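Local structure of Plm1 (Streptomyces sp. HK803, 4HXY) at residues R347-W361 and M395-V409. The protein is the NADPH-binding ketoreductase domain from the first module of phoslactomycin biosynthesis, and probably reduces the beta-keto group of the growing polyketide chain. Numbering follows the deposited sequence.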
ATOM      1  N   ARG A 347       3.540   5.304   8.494  1.00  6.49           N
ATOM      2  CA  ARG A 347       3.983   4.762   9.791  1.00  7.64           C
ATOM      3  C   ARG A 347       5.403   5.226  10.119  1.00  7.21           C
ATOM      4  O   ARG A 347       5.696   5.607  11.255  1.00  7.22           O
ATOM      5  CB  ARG A 347       3.916   3.232   9.800  1.00  8.33           C
ATOM      6  CG  ARG A 347       2.520   2.688   9.790  1.00 13.03           C
ATOM      7  CD  ARG A 347       2.438   1.197  10.112  1.00 18.44           C
ATOM      8  NE  ARG A 347       2.923   0.363   9.015  1.00 22.75           N
ATOM      9  CZ  ARG A 347       4.081  -0.298   8.994  1.00 23.75           C
ATOM     10  NH1 ARG A 347       4.924  -0.269  10.036  1.00 25.62           N
ATOM     11  NH2 ARG A 347       4.384  -1.016   7.914  1.00 24.83           N
ATOM     12  N   ARG A 348       6.266   5.185   9.121  1.00  6.47           N
ATOM     13  CA  ARG A 348       7.669   5.549   9.284  1.00  7.13           C
ATOM     14  C   ARG A 348       7.798   7.007   9.704  1.00  7.61           C
ATOM     15  O   ARG A 348       8.546   7.343  10.636  1.00  6.63           O
ATOM     16  CB  ARG A 348       8.464   5.278   8.008  1.00  6.94           C
ATOM     17  CG  ARG A 348       9.959   5.369   8.185  1.00  8.42           C
ATOM     18  CD  ARG A 348      10.687   5.196   6.875  1.00  9.12           C
ATOM     19  NE  ARG A 348      10.671   6.413   6.062  1.00 10.72           N
ATOM     20  CZ  ARG A 348      11.280   6.546   4.890  1.00 11.31           C
ATOM     21  NH1 ARG A 348      11.937   5.529   4.349  1.00 11.83           N
ATOM     22  NH2 ARG A 348      11.244   7.710   4.257  1.00 11.46           N
ATOM     23  N   ARG A 349       7.021   7.866   9.057  1.00  7.34           N
ATOM     24  CA  ARG A 349       7.098   9.298   9.326  1.00  7.62           C
ATOM     25  C   ARG A 349       6.600   9.603  10.743  1.00  7.52           C
ATOM     26  O   ARG A 349       7.201  10.411  11.463  1.00  7.17           O
ATOM     27  CB  ARG A 349       6.300  10.067   8.241  1.00  7.92           C
ATOM     28  CG  ARG A 349       6.347  11.564   8.366  1.00 10.22           C
ATOM     29  CD  ARG A 349       5.816  12.261   7.088  1.00 10.51           C
ATOM     30  NE  ARG A 349       5.781  13.707   7.257  1.00 12.70           N
ATOM     31  CZ  ARG A 349       6.699  14.558   6.828  1.00 14.13           C
ATOM     32  NH1 ARG A 349       7.745  14.130   6.148  1.00 13.23           N
ATOM     33  NH2 ARG A 349       6.543  15.855   7.076  1.00 16.83           N
ATOM     34  N   ARG A 350       5.514   8.950  11.164  1.00  7.37           N
ATOM     35  CA  ARG A 350       5.027   9.105  12.540  1.00  7.68           C
ATOM     36  C   ARG A 350       6.039   8.626  13.589  1.00  8.50           C
ATOM     37  O   ARG A 350       6.150   9.257  14.655  1.00  9.42           O
ATOM     38  CB  ARG A 350       3.688   8.426  12.742  1.00  7.69           C
ATOM     39  CG  ARG A 350       2.569   9.103  11.990  1.00  8.44           C
ATOM     40  CD  ARG A 350       1.190   8.659  12.466  1.00  8.92           C
ATOM     41  NE  ARG A 350       0.979   7.220  12.352  1.00  8.60           N
ATOM     42  CZ  ARG A 350       0.480   6.597  11.277  1.00  9.96           C
ATOM     43  NH1 ARG A 350       0.108   7.278  10.190  1.00  8.38           N
ATOM     44  NH2 ARG A 350       0.339   5.274  11.280  1.00 12.79           N
ATOM     45  N   GLU A 351       6.794   7.585  13.270  1.00  9.28           N
ATOM     46  CA  GLU A 351       7.847   7.056  14.157  1.00 10.90           C
ATOM     47  C   GLU A 351       8.952   8.094  14.347  1.00 11.39           C
ATOM     48  O   GLU A 351       9.625   8.127  15.390  1.00 12.12           O
ATOM     49  CB  GLU A 351       8.435   5.741  13.596  1.00 11.88           C
ATOM     50  CG  GLU A 351       7.474   4.597  13.724  1.00 16.98           C
ATOM     51  CD  GLU A 351       7.889   3.305  13.001  1.00 21.58           C
ATOM     52  OE1 GLU A 351       8.817   3.289  12.153  1.00 24.24           O
ATOM     53  OE2 GLU A 351       7.236   2.280  13.290  1.00 27.61           O
ATOM     54  N   GLN A 352       9.098   8.949  13.348  1.00 10.22           N
ATOM     55  CA  GLN A 352      10.072  10.037  13.352  1.00 10.47           C
ATOM     56  C   GLN A 352       9.486  11.310  13.984  1.00 10.66           C
ATOM     57  O   GLN A 352      10.088  12.370  13.921  1.00 10.99           O
ATOM     58  CB  GLN A 352      10.578  10.275  11.915  1.00 11.27           C
ATOM     59  CG  GLN A 352      11.315   9.079  11.345  1.00 13.87           C
ATOM     60  CD  GLN A 352      11.644   9.175   9.850  1.00 17.57           C
ATOM     61  OE1 GLN A 352      11.122  10.018   9.127  1.00 19.29           O
ATOM     62  NE2 GLN A 352      12.501   8.260   9.379  1.00 22.04           N
ATOM     63  N   GLY A 353       8.298  11.214  14.563  1.00  9.72           N
ATOM     64  CA  GLY A 353       7.716  12.324  15.295  1.00 10.76           C
ATOM     65  C   GLY A 353       7.031  13.338  14.401  1.00 11.31           C
ATOM     66  O   GLY A 353       6.784  14.477  14.817  1.00 13.45           O
ATOM     67  N   LYS A 354       6.691  12.926  13.181  1.00 11.20           N
ATOM     68  CA  LYS A 354       6.077  13.824  12.208  1.00 11.47           C
ATOM     69  C   LYS A 354       4.645  13.396  11.899  1.00 11.52           C
ATOM     70  O   LYS A 354       4.317  12.219  12.002  1.00 12.25           O
ATOM     71  CB  LYS A 354       6.886  13.825  10.931  1.00 11.92           C
ATOM     72  CG  LYS A 354       8.320  14.357  11.081  1.00 14.70           C
ATOM     73  CD  LYS A 354       9.080  14.210   9.784  1.00 17.11           C
ATOM     74  CE  LYS A 354      10.566  14.536   9.941  1.00 19.31           C
ATOM     75  NZ  LYS A 354      10.804  15.848  10.628  1.00 20.71           N
ATOM     76  N   ARG A 355       3.795  14.349  11.545  1.00 10.67           N
ATOM     77  CA  ARG A 355       2.420  14.028  11.168  1.00 10.33           C
ATOM     78  C   ARG A 355       2.372  13.339   9.810  1.00  9.32           C
ATOM     79  O   ARG A 355       3.115  13.697   8.902  1.00 10.37           O
ATOM     80  CB  ARG A 355       1.533  15.285  11.168  1.00 11.67           C
ATOM     81  CG  ARG A 355       1.063  15.644  12.593  1.00 11.46           C
ATOM     82  CD  ARG A 355       0.198  16.862  12.633  1.00 12.92           C
ATOM     83  NE  ARG A 355      -1.044  16.676  11.898  1.00 13.40           N
ATOM     84  CZ  ARG A 355      -2.139  16.091  12.371  1.00 15.37           C
ATOM     85  NH1 ARG A 355      -3.213  16.005  11.588  1.00 16.25           N
ATOM     86  NH2 ARG A 355      -2.179  15.596  13.605  1.00 15.73           N
ATOM     87  N   ALA A 356       1.525  12.312   9.711  1.00  7.77           N
ATOM     88  CA  ALA A 356       1.287  11.612   8.443  1.00  6.90           C
ATOM     89  C   ALA A 356       0.077  10.727   8.553  1.00  6.34           C
ATOM     90  O   ALA A 356      -0.148  10.108   9.585  1.00  6.44           O
ATOM     91  CB  ALA A 356       2.491  10.769   8.025  1.00  6.85           C
ATOM     92  N   VAL A 357      -0.736  10.691   7.503  1.00  5.39           N
ATOM     93  CA  VAL A 357      -1.789   9.701   7.376  1.00  5.47           C
ATOM     94  C   VAL A 357      -1.850   9.174   5.952  1.00  6.20           C
ATOM     95  O   VAL A 357      -1.713   9.941   4.997  1.00  5.92           O
ATOM     96  CB  VAL A 357      -3.151  10.230   7.804  1.00  5.42           C
ATOM     97  CG1 VAL A 357      -3.613  11.456   6.942  1.00  8.00           C
ATOM     98  CG2 VAL A 357      -4.201   9.051   7.829  1.00  6.06           C
ATOM     99  N   SER A 358      -2.060   7.862   5.837  1.00  6.29           N
ATOM    100  CA  SER A 358      -2.311   7.227   4.555  1.00  5.98           C
ATOM    101  C   SER A 358      -3.711   6.675   4.582  1.00  6.59           C
ATOM    102  O   SER A 358      -4.019   5.809   5.408  1.00  7.52           O
ATOM    103  CB  SER A 358      -1.317   6.107   4.306  1.00  6.67           C
ATOM    104  OG  SER A 358      -1.496   5.537   3.012  1.00  9.09           O
ATOM    105  N   VAL A 359      -4.578   7.167   3.710  1.00  5.69           N
ATOM    106  CA  VAL A 359      -5.952   6.653   3.674  1.00  5.76           C
ATOM    107  C   VAL A 359      -6.039   5.672   2.518  1.00  5.98           C
ATOM    108  O   VAL A 359      -5.808   6.059   1.369  1.00  6.55           O
ATOM    109  CB  VAL A 359      -7.001   7.766   3.468  1.00  5.27           C
ATOM    110  CG1 VAL A 359      -8.406   7.191   3.432  1.00  5.56           C
ATOM    111  CG2 VAL A 359      -6.931   8.813   4.593  1.00  7.60           C
ATOM    112  N   ALA A 360      -6.388   4.421   2.834  1.00  5.68           N
ATOM    113  CA  ALA A 360      -6.546   3.374   1.816  1.00  5.54           C
ATOM    114  C   ALA A 360      -7.996   3.420   1.340  1.00  6.03           C
ATOM    115  O   ALA A 360      -8.893   2.839   1.936  1.00  6.19           O
ATOM    116  CB  ALA A 360      -6.164   2.032   2.391  1.00  5.73           C
ATOM    117  N   TRP A 361      -8.224   4.177   0.279  1.00  5.48           N
ATOM    118  CA  TRP A 361      -9.546   4.355  -0.276  1.00  5.59           C
ATOM    119  C   TRP A 361     -10.067   3.164  -1.108  1.00  5.39           C
ATOM    120  O   TRP A 361      -9.347   2.577  -1.943  1.00  6.14           O
ATOM    121  CB  TRP A 361      -9.525   5.538  -1.224  1.00  5.29           C
ATOM    122  CG  TRP A 361      -9.147   6.834  -0.604  1.00  3.98           C
ATOM    123  CD1 TRP A 361      -8.002   7.541  -0.811  1.00  5.39           C
ATOM    124  CD2 TRP A 361      -9.972   7.640   0.227  1.00  3.56           C
ATOM    125  NE1 TRP A 361      -8.044   8.713  -0.115  1.00  6.08           N
ATOM    126  CE2 TRP A 361      -9.247   8.799   0.531  1.00  4.69           C
ATOM    127  CE3 TRP A 361     -11.227   7.469   0.776  1.00  4.63           C
ATOM    128  CZ2 TRP A 361      -9.757   9.801   1.360  1.00  6.63           C
ATOM    129  CZ3 TRP A 361     -11.751   8.461   1.571  1.00  4.34           C
ATOM    130  CH2 TRP A 361     -11.008   9.611   1.874  1.00  5.05           C
ATOM    131  N   MET A 395     -12.105  11.995   4.535  1.00  6.84           N
ATOM    132  CA  MET A 395     -10.748  12.533   4.459  1.00  6.50           C
ATOM    133  C   MET A 395     -10.441  13.470   5.632  1.00  6.75           C
ATOM    134  O   MET A 395      -9.414  13.333   6.277  1.00  5.89           O
ATOM    135  CB  MET A 395     -10.523  13.258   3.137  1.00  6.95           C
ATOM    136  CG  MET A 395      -9.114  13.816   3.009  1.00  7.41           C
ATOM    137  SD  MET A 395      -8.948  14.892   1.574  1.00 11.83           S
ATOM    138  CE  MET A 395      -9.878  16.321   2.151  1.00 13.29           C
ATOM    139  N   GLU A 396     -11.342  14.405   5.893  1.00  7.24           N
ATOM    140  CA  GLU A 396     -11.205  15.330   7.027  1.00  8.03           C
ATOM    141  C   GLU A 396     -11.111  14.573   8.351  1.00  7.22           C
ATOM    142  O   GLU A 396     -10.260  14.861   9.182  1.00  8.45           O
ATOM    143  CB  GLU A 396     -12.397  16.292   7.039  1.00  8.97           C
ATOM    144  CG  GLU A 396     -12.593  17.060   8.305  1.00 13.13           C
ATOM    145  CD  GLU A 396     -13.715  18.095   8.184  1.00 17.85           C
ATOM    146  OE1 GLU A 396     -14.836  17.848   8.728  1.00 19.52           O
ATOM    147  OE2 GLU A 396     -13.463  19.138   7.523  1.00 17.29           O
ATOM    148  N   GLN A 397     -11.966  13.571   8.518  1.00  7.02           N
ATOM    149  CA  GLN A 397     -11.963  12.746   9.720  1.00  7.15           C
ATOM    150  C   GLN A 397     -10.624  12.019   9.910  1.00  7.19           C
ATOM    151  O   GLN A 397     -10.100  11.955  11.016  1.00  7.51           O
ATOM    152  CB  GLN A 397     -13.106  11.734   9.671  1.00  7.22           C
ATOM    153  CG  GLN A 397     -14.486  12.324   9.827  1.00  8.67           C
ATOM    154  CD  GLN A 397     -15.572  11.289   9.599  1.00 12.98           C
ATOM    155  OE1 GLN A 397     -15.872  10.943   8.475  1.00 14.31           O
ATOM    156  NE2 GLN A 397     -16.125  10.748  10.686  1.00 17.78           N
ATOM    157  N   ALA A 398     -10.064  11.497   8.819  1.00  7.15           N
ATOM    158  CA  ALA A 398      -8.795  10.793   8.894  1.00  7.01           C
ATOM    159  C   ALA A 398      -7.649  11.716   9.288  1.00  7.52           C
ATOM    160  O   ALA A 398      -6.770  11.355  10.081  1.00  7.64           O
ATOM    161  CB  ALA A 398      -8.490  10.074   7.572  1.00  6.80           C
ATOM    162  N   ILE A 399      -7.658  12.924   8.725  1.00  7.52           N
ATOM    163  CA  ILE A 399      -6.614  13.904   8.972  1.00  7.65           C
ATOM    164  C   ILE A 399      -6.716  14.438  10.389  1.00  8.16           C
ATOM    165  O   ILE A 399      -5.690  14.582  11.064  1.00  8.96           O
ATOM    166  CB  ILE A 399      -6.676  15.075   7.938  1.00  7.33           C
ATOM    167  CG1 ILE A 399      -6.405  14.564   6.531  1.00  7.55           C
ATOM    168  CG2 ILE A 399      -5.684  16.218   8.321  1.00  7.88           C
ATOM    169  CD1 ILE A 399      -6.726  15.551   5.433  1.00  6.19           C
ATOM    170  N   MET A 400      -7.945  14.730  10.830  1.00  9.27           N
ATOM    171  CA  MET A 400      -8.179  15.450  12.077  1.00 10.88           C
ATOM    172  C   MET A 400      -8.318  14.516  13.283  1.00 12.51           C
ATOM    173  O   MET A 400      -8.539  14.978  14.403  1.00 12.74           O
ATOM    174  CB  MET A 400      -9.424  16.331  11.951  1.00 10.78           C
ATOM    175  CG  MET A 400      -9.267  17.492  10.930  1.00 10.51           C
ATOM    176  SD  MET A 400      -7.923  18.610  11.345  1.00 14.13           S
ATOM    177  CE  MET A 400      -8.581  19.510  12.757  1.00 14.14           C
ATOM    178  N   SER A 401      -8.193  13.219  13.043  1.00 14.26           N
ATOM    179  CA  SER A 401      -8.344  12.204  14.091  1.00 16.83           C
ATOM    180  C   SER A 401      -7.423  12.462  15.289  1.00 19.38           C
ATOM    181  O   SER A 401      -6.250  12.762  15.109  1.00 18.87           O
ATOM    182  CB  SER A 401      -8.046  10.824  13.486  1.00 16.36           C
ATOM    183  OG  SER A 401      -8.197   9.792  14.445  1.00 18.83           O
ATOM    184  N   ASP A 402      -7.959  12.337  16.502  1.00 22.63           N
ATOM    185  CA  ASP A 402      -7.175  12.596  17.728  1.00 25.33           C
ATOM    186  C   ASP A 402      -6.108  11.533  17.965  1.00 26.17           C
ATOM    187  O   ASP A 402      -5.152  11.767  18.713  1.00 27.59           O
ATOM    188  CB  ASP A 402      -8.058  12.761  18.984  1.00 25.96           C
ATOM    189  CG  ASP A 402      -9.112  11.670  19.144  1.00 29.46           C
ATOM    190  OD1 ASP A 402     -10.083  11.901  19.924  1.00 32.90           O
ATOM    191  OD2 ASP A 402      -8.995  10.593  18.513  1.00 34.71           O
ATOM    192  N   ARG A 403      -6.276  10.383  17.321  1.00 26.34           N
ATOM    193  CA  ARG A 403      -5.303   9.309  17.395  1.00 26.86           C
ATOM    194  C   ARG A 403      -4.795   8.885  16.019  1.00 25.92           C
ATOM    195  O   ARG A 403      -5.547   8.786  15.048  1.00 25.99           O
ATOM    196  CB  ARG A 403      -5.898   8.117  18.130  1.00 27.58           C
ATOM    197  CG  ARG A 403      -5.854   8.285  19.647  1.00 30.09           C
ATOM    198  CD  ARG A 403      -6.587   7.159  20.351  1.00 32.22           C
ATOM    199  NE  ARG A 403      -8.010   7.152  20.017  1.00 34.23           N
ATOM    200  CZ  ARG A 403      -8.896   8.056  20.441  1.00 35.71           C
ATOM    201  NH1 ARG A 403      -8.515   9.068  21.226  1.00 37.05           N
ATOM    202  NH2 ARG A 403     -10.182   7.948  20.087  1.00 35.39           N
ATOM    203  N   ALA A 404      -3.495   8.638  15.968  1.00 25.17           N
ATOM    204  CA  ALA A 404      -2.809   8.211  14.757  1.00 24.20           C
ATOM    205  C   ALA A 404      -3.293   6.833  14.344  1.00 23.46           C
ATOM    206  O   ALA A 404      -3.543   5.983  15.186  1.00 23.96           O
ATOM    207  CB  ALA A 404      -1.302   8.181  15.010  1.00 24.57           C
ATOM    208  N   GLY A 405      -3.413   6.627  13.043  1.00 21.99           N
ATOM    209  CA  GLY A 405      -3.815   5.347  12.502  1.00 21.37           C
ATOM    210  C   GLY A 405      -3.648   5.374  11.007  1.00 20.07           C
ATOM    211  O   GLY A 405      -3.336   6.398  10.446  1.00 21.28           O
ATOM    212  N   ASP A 406      -3.854   4.252  10.349  1.00 18.86           N
ATOM    213  CA  ASP A 406      -3.954   4.333   8.909  1.00 17.11           C
ATOM    214  C   ASP A 406      -5.272   3.629   8.586  1.00 14.01           C
ATOM    215  O   ASP A 406      -5.395   2.430   8.649  1.00 14.62           O
ATOM    216  CB  ASP A 406      -2.774   3.742   8.164  1.00 17.54           C
ATOM    217  CG  ASP A 406      -1.596   4.727   7.992  1.00 18.94           C
ATOM    218  OD1 ASP A 406      -1.717   5.972   8.218  1.00 10.02           O
ATOM    219  OD2 ASP A 406      -0.529   4.200   7.604  1.00 20.42           O
ATOM    220  N   PRO A 407      -6.253   4.425   8.234  1.00 11.24           N
ATOM    221  CA  PRO A 407      -7.586   3.931   7.950  1.00  9.63           C
ATOM    222  C   PRO A 407      -7.791   3.421   6.536  1.00  8.79           C
ATOM    223  O   PRO A 407      -7.170   3.874   5.609  1.00  8.05           O
ATOM    224  CB  PRO A 407      -8.440   5.173   8.177  1.00  9.95           C
ATOM    225  CG  PRO A 407      -7.560   6.256   7.705  1.00 11.39           C
ATOM    226  CD  PRO A 407      -6.201   5.893   8.175  1.00 11.62           C
ATOM    227  N   VAL A 408      -8.698   2.463   6.435  1.00  6.58           N
ATOM    228  CA  VAL A 408      -9.200   1.947   5.164  1.00  6.06           C
ATOM    229  C   VAL A 408     -10.643   2.445   5.098  1.00  6.36           C
ATOM    230  O   VAL A 408     -11.413   2.193   6.029  1.00  6.66           O
ATOM    231  CB  VAL A 408      -9.165   0.404   5.147  1.00  5.77           C
ATOM    232  CG1 VAL A 408      -9.562  -0.138   3.763  1.00  5.41           C
ATOM    233  CG2 VAL A 408      -7.782  -0.110   5.521  1.00  6.40           C
ATOM    234  N   VAL A 409     -10.994   3.166   4.034  1.00  5.12           N
ATOM    235  CA  VAL A 409     -12.316   3.807   3.907  1.00  5.42           C
ATOM    236  C   VAL A 409     -12.955   3.409   2.588  1.00  5.60           C
ATOM    237  O   VAL A 409     -12.457   3.756   1.519  1.00  5.83           O
ATOM    238  CB  VAL A 409     -12.190   5.337   3.998  1.00  6.04           C
ATOM    239  CG1 VAL A 409     -13.564   6.011   3.804  1.00  7.25           C
ATOM    240  CG2 VAL A 409     -11.533   5.755   5.336  1.00  7.01           C
TER
HETATM  241  O   HOH W   1      -5.024  15.249  14.140  1.00 20.08           O
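Strands 357-361 and 408-409 pair in parallel, Ala360 N donating to Pro407 O (2.9 Å) and Val409 N to Ala360 O, while helix 395-400 passes over the first strand at 9.0 Å between axes, roughly antiparallel to it (147°). Where the pairing begins, Asp406 OD1 takes two bonds from opposite faces of its carboxylate: the amide of Ser358 and Arg350 NH1 (3.0 Å), a salt bridge with the two planar groups 85° apart. A bend at chi3 (-58°) turns the guanidinium so that NH1 also donates to Ala356 O. With alanine in place of Arg350, Asp406 would probably lose its salt-bridge partner, and the loop at Ala404, whose CB packs on Arg350 CD, would be less firmly held. Under the helix, Val359 splits its branches: CG2 meets Ala398 CB at 3.6 Å, and CG1 sits over the centre of the Trp361 ring. That indole lies alongside Val409, CZ3 to CG1, and presents its edge at atom CH2 to Met395 N. Farther out, Arg355 NH1 reaches Ile399 O (2.9 Å) and also bridges to Asp316. Such parallel pairing belongs to the Rossmann fold of a short-chain dehydrogenase/reductase, where strand 357-361 delivers Trp361 to the bound NADPH.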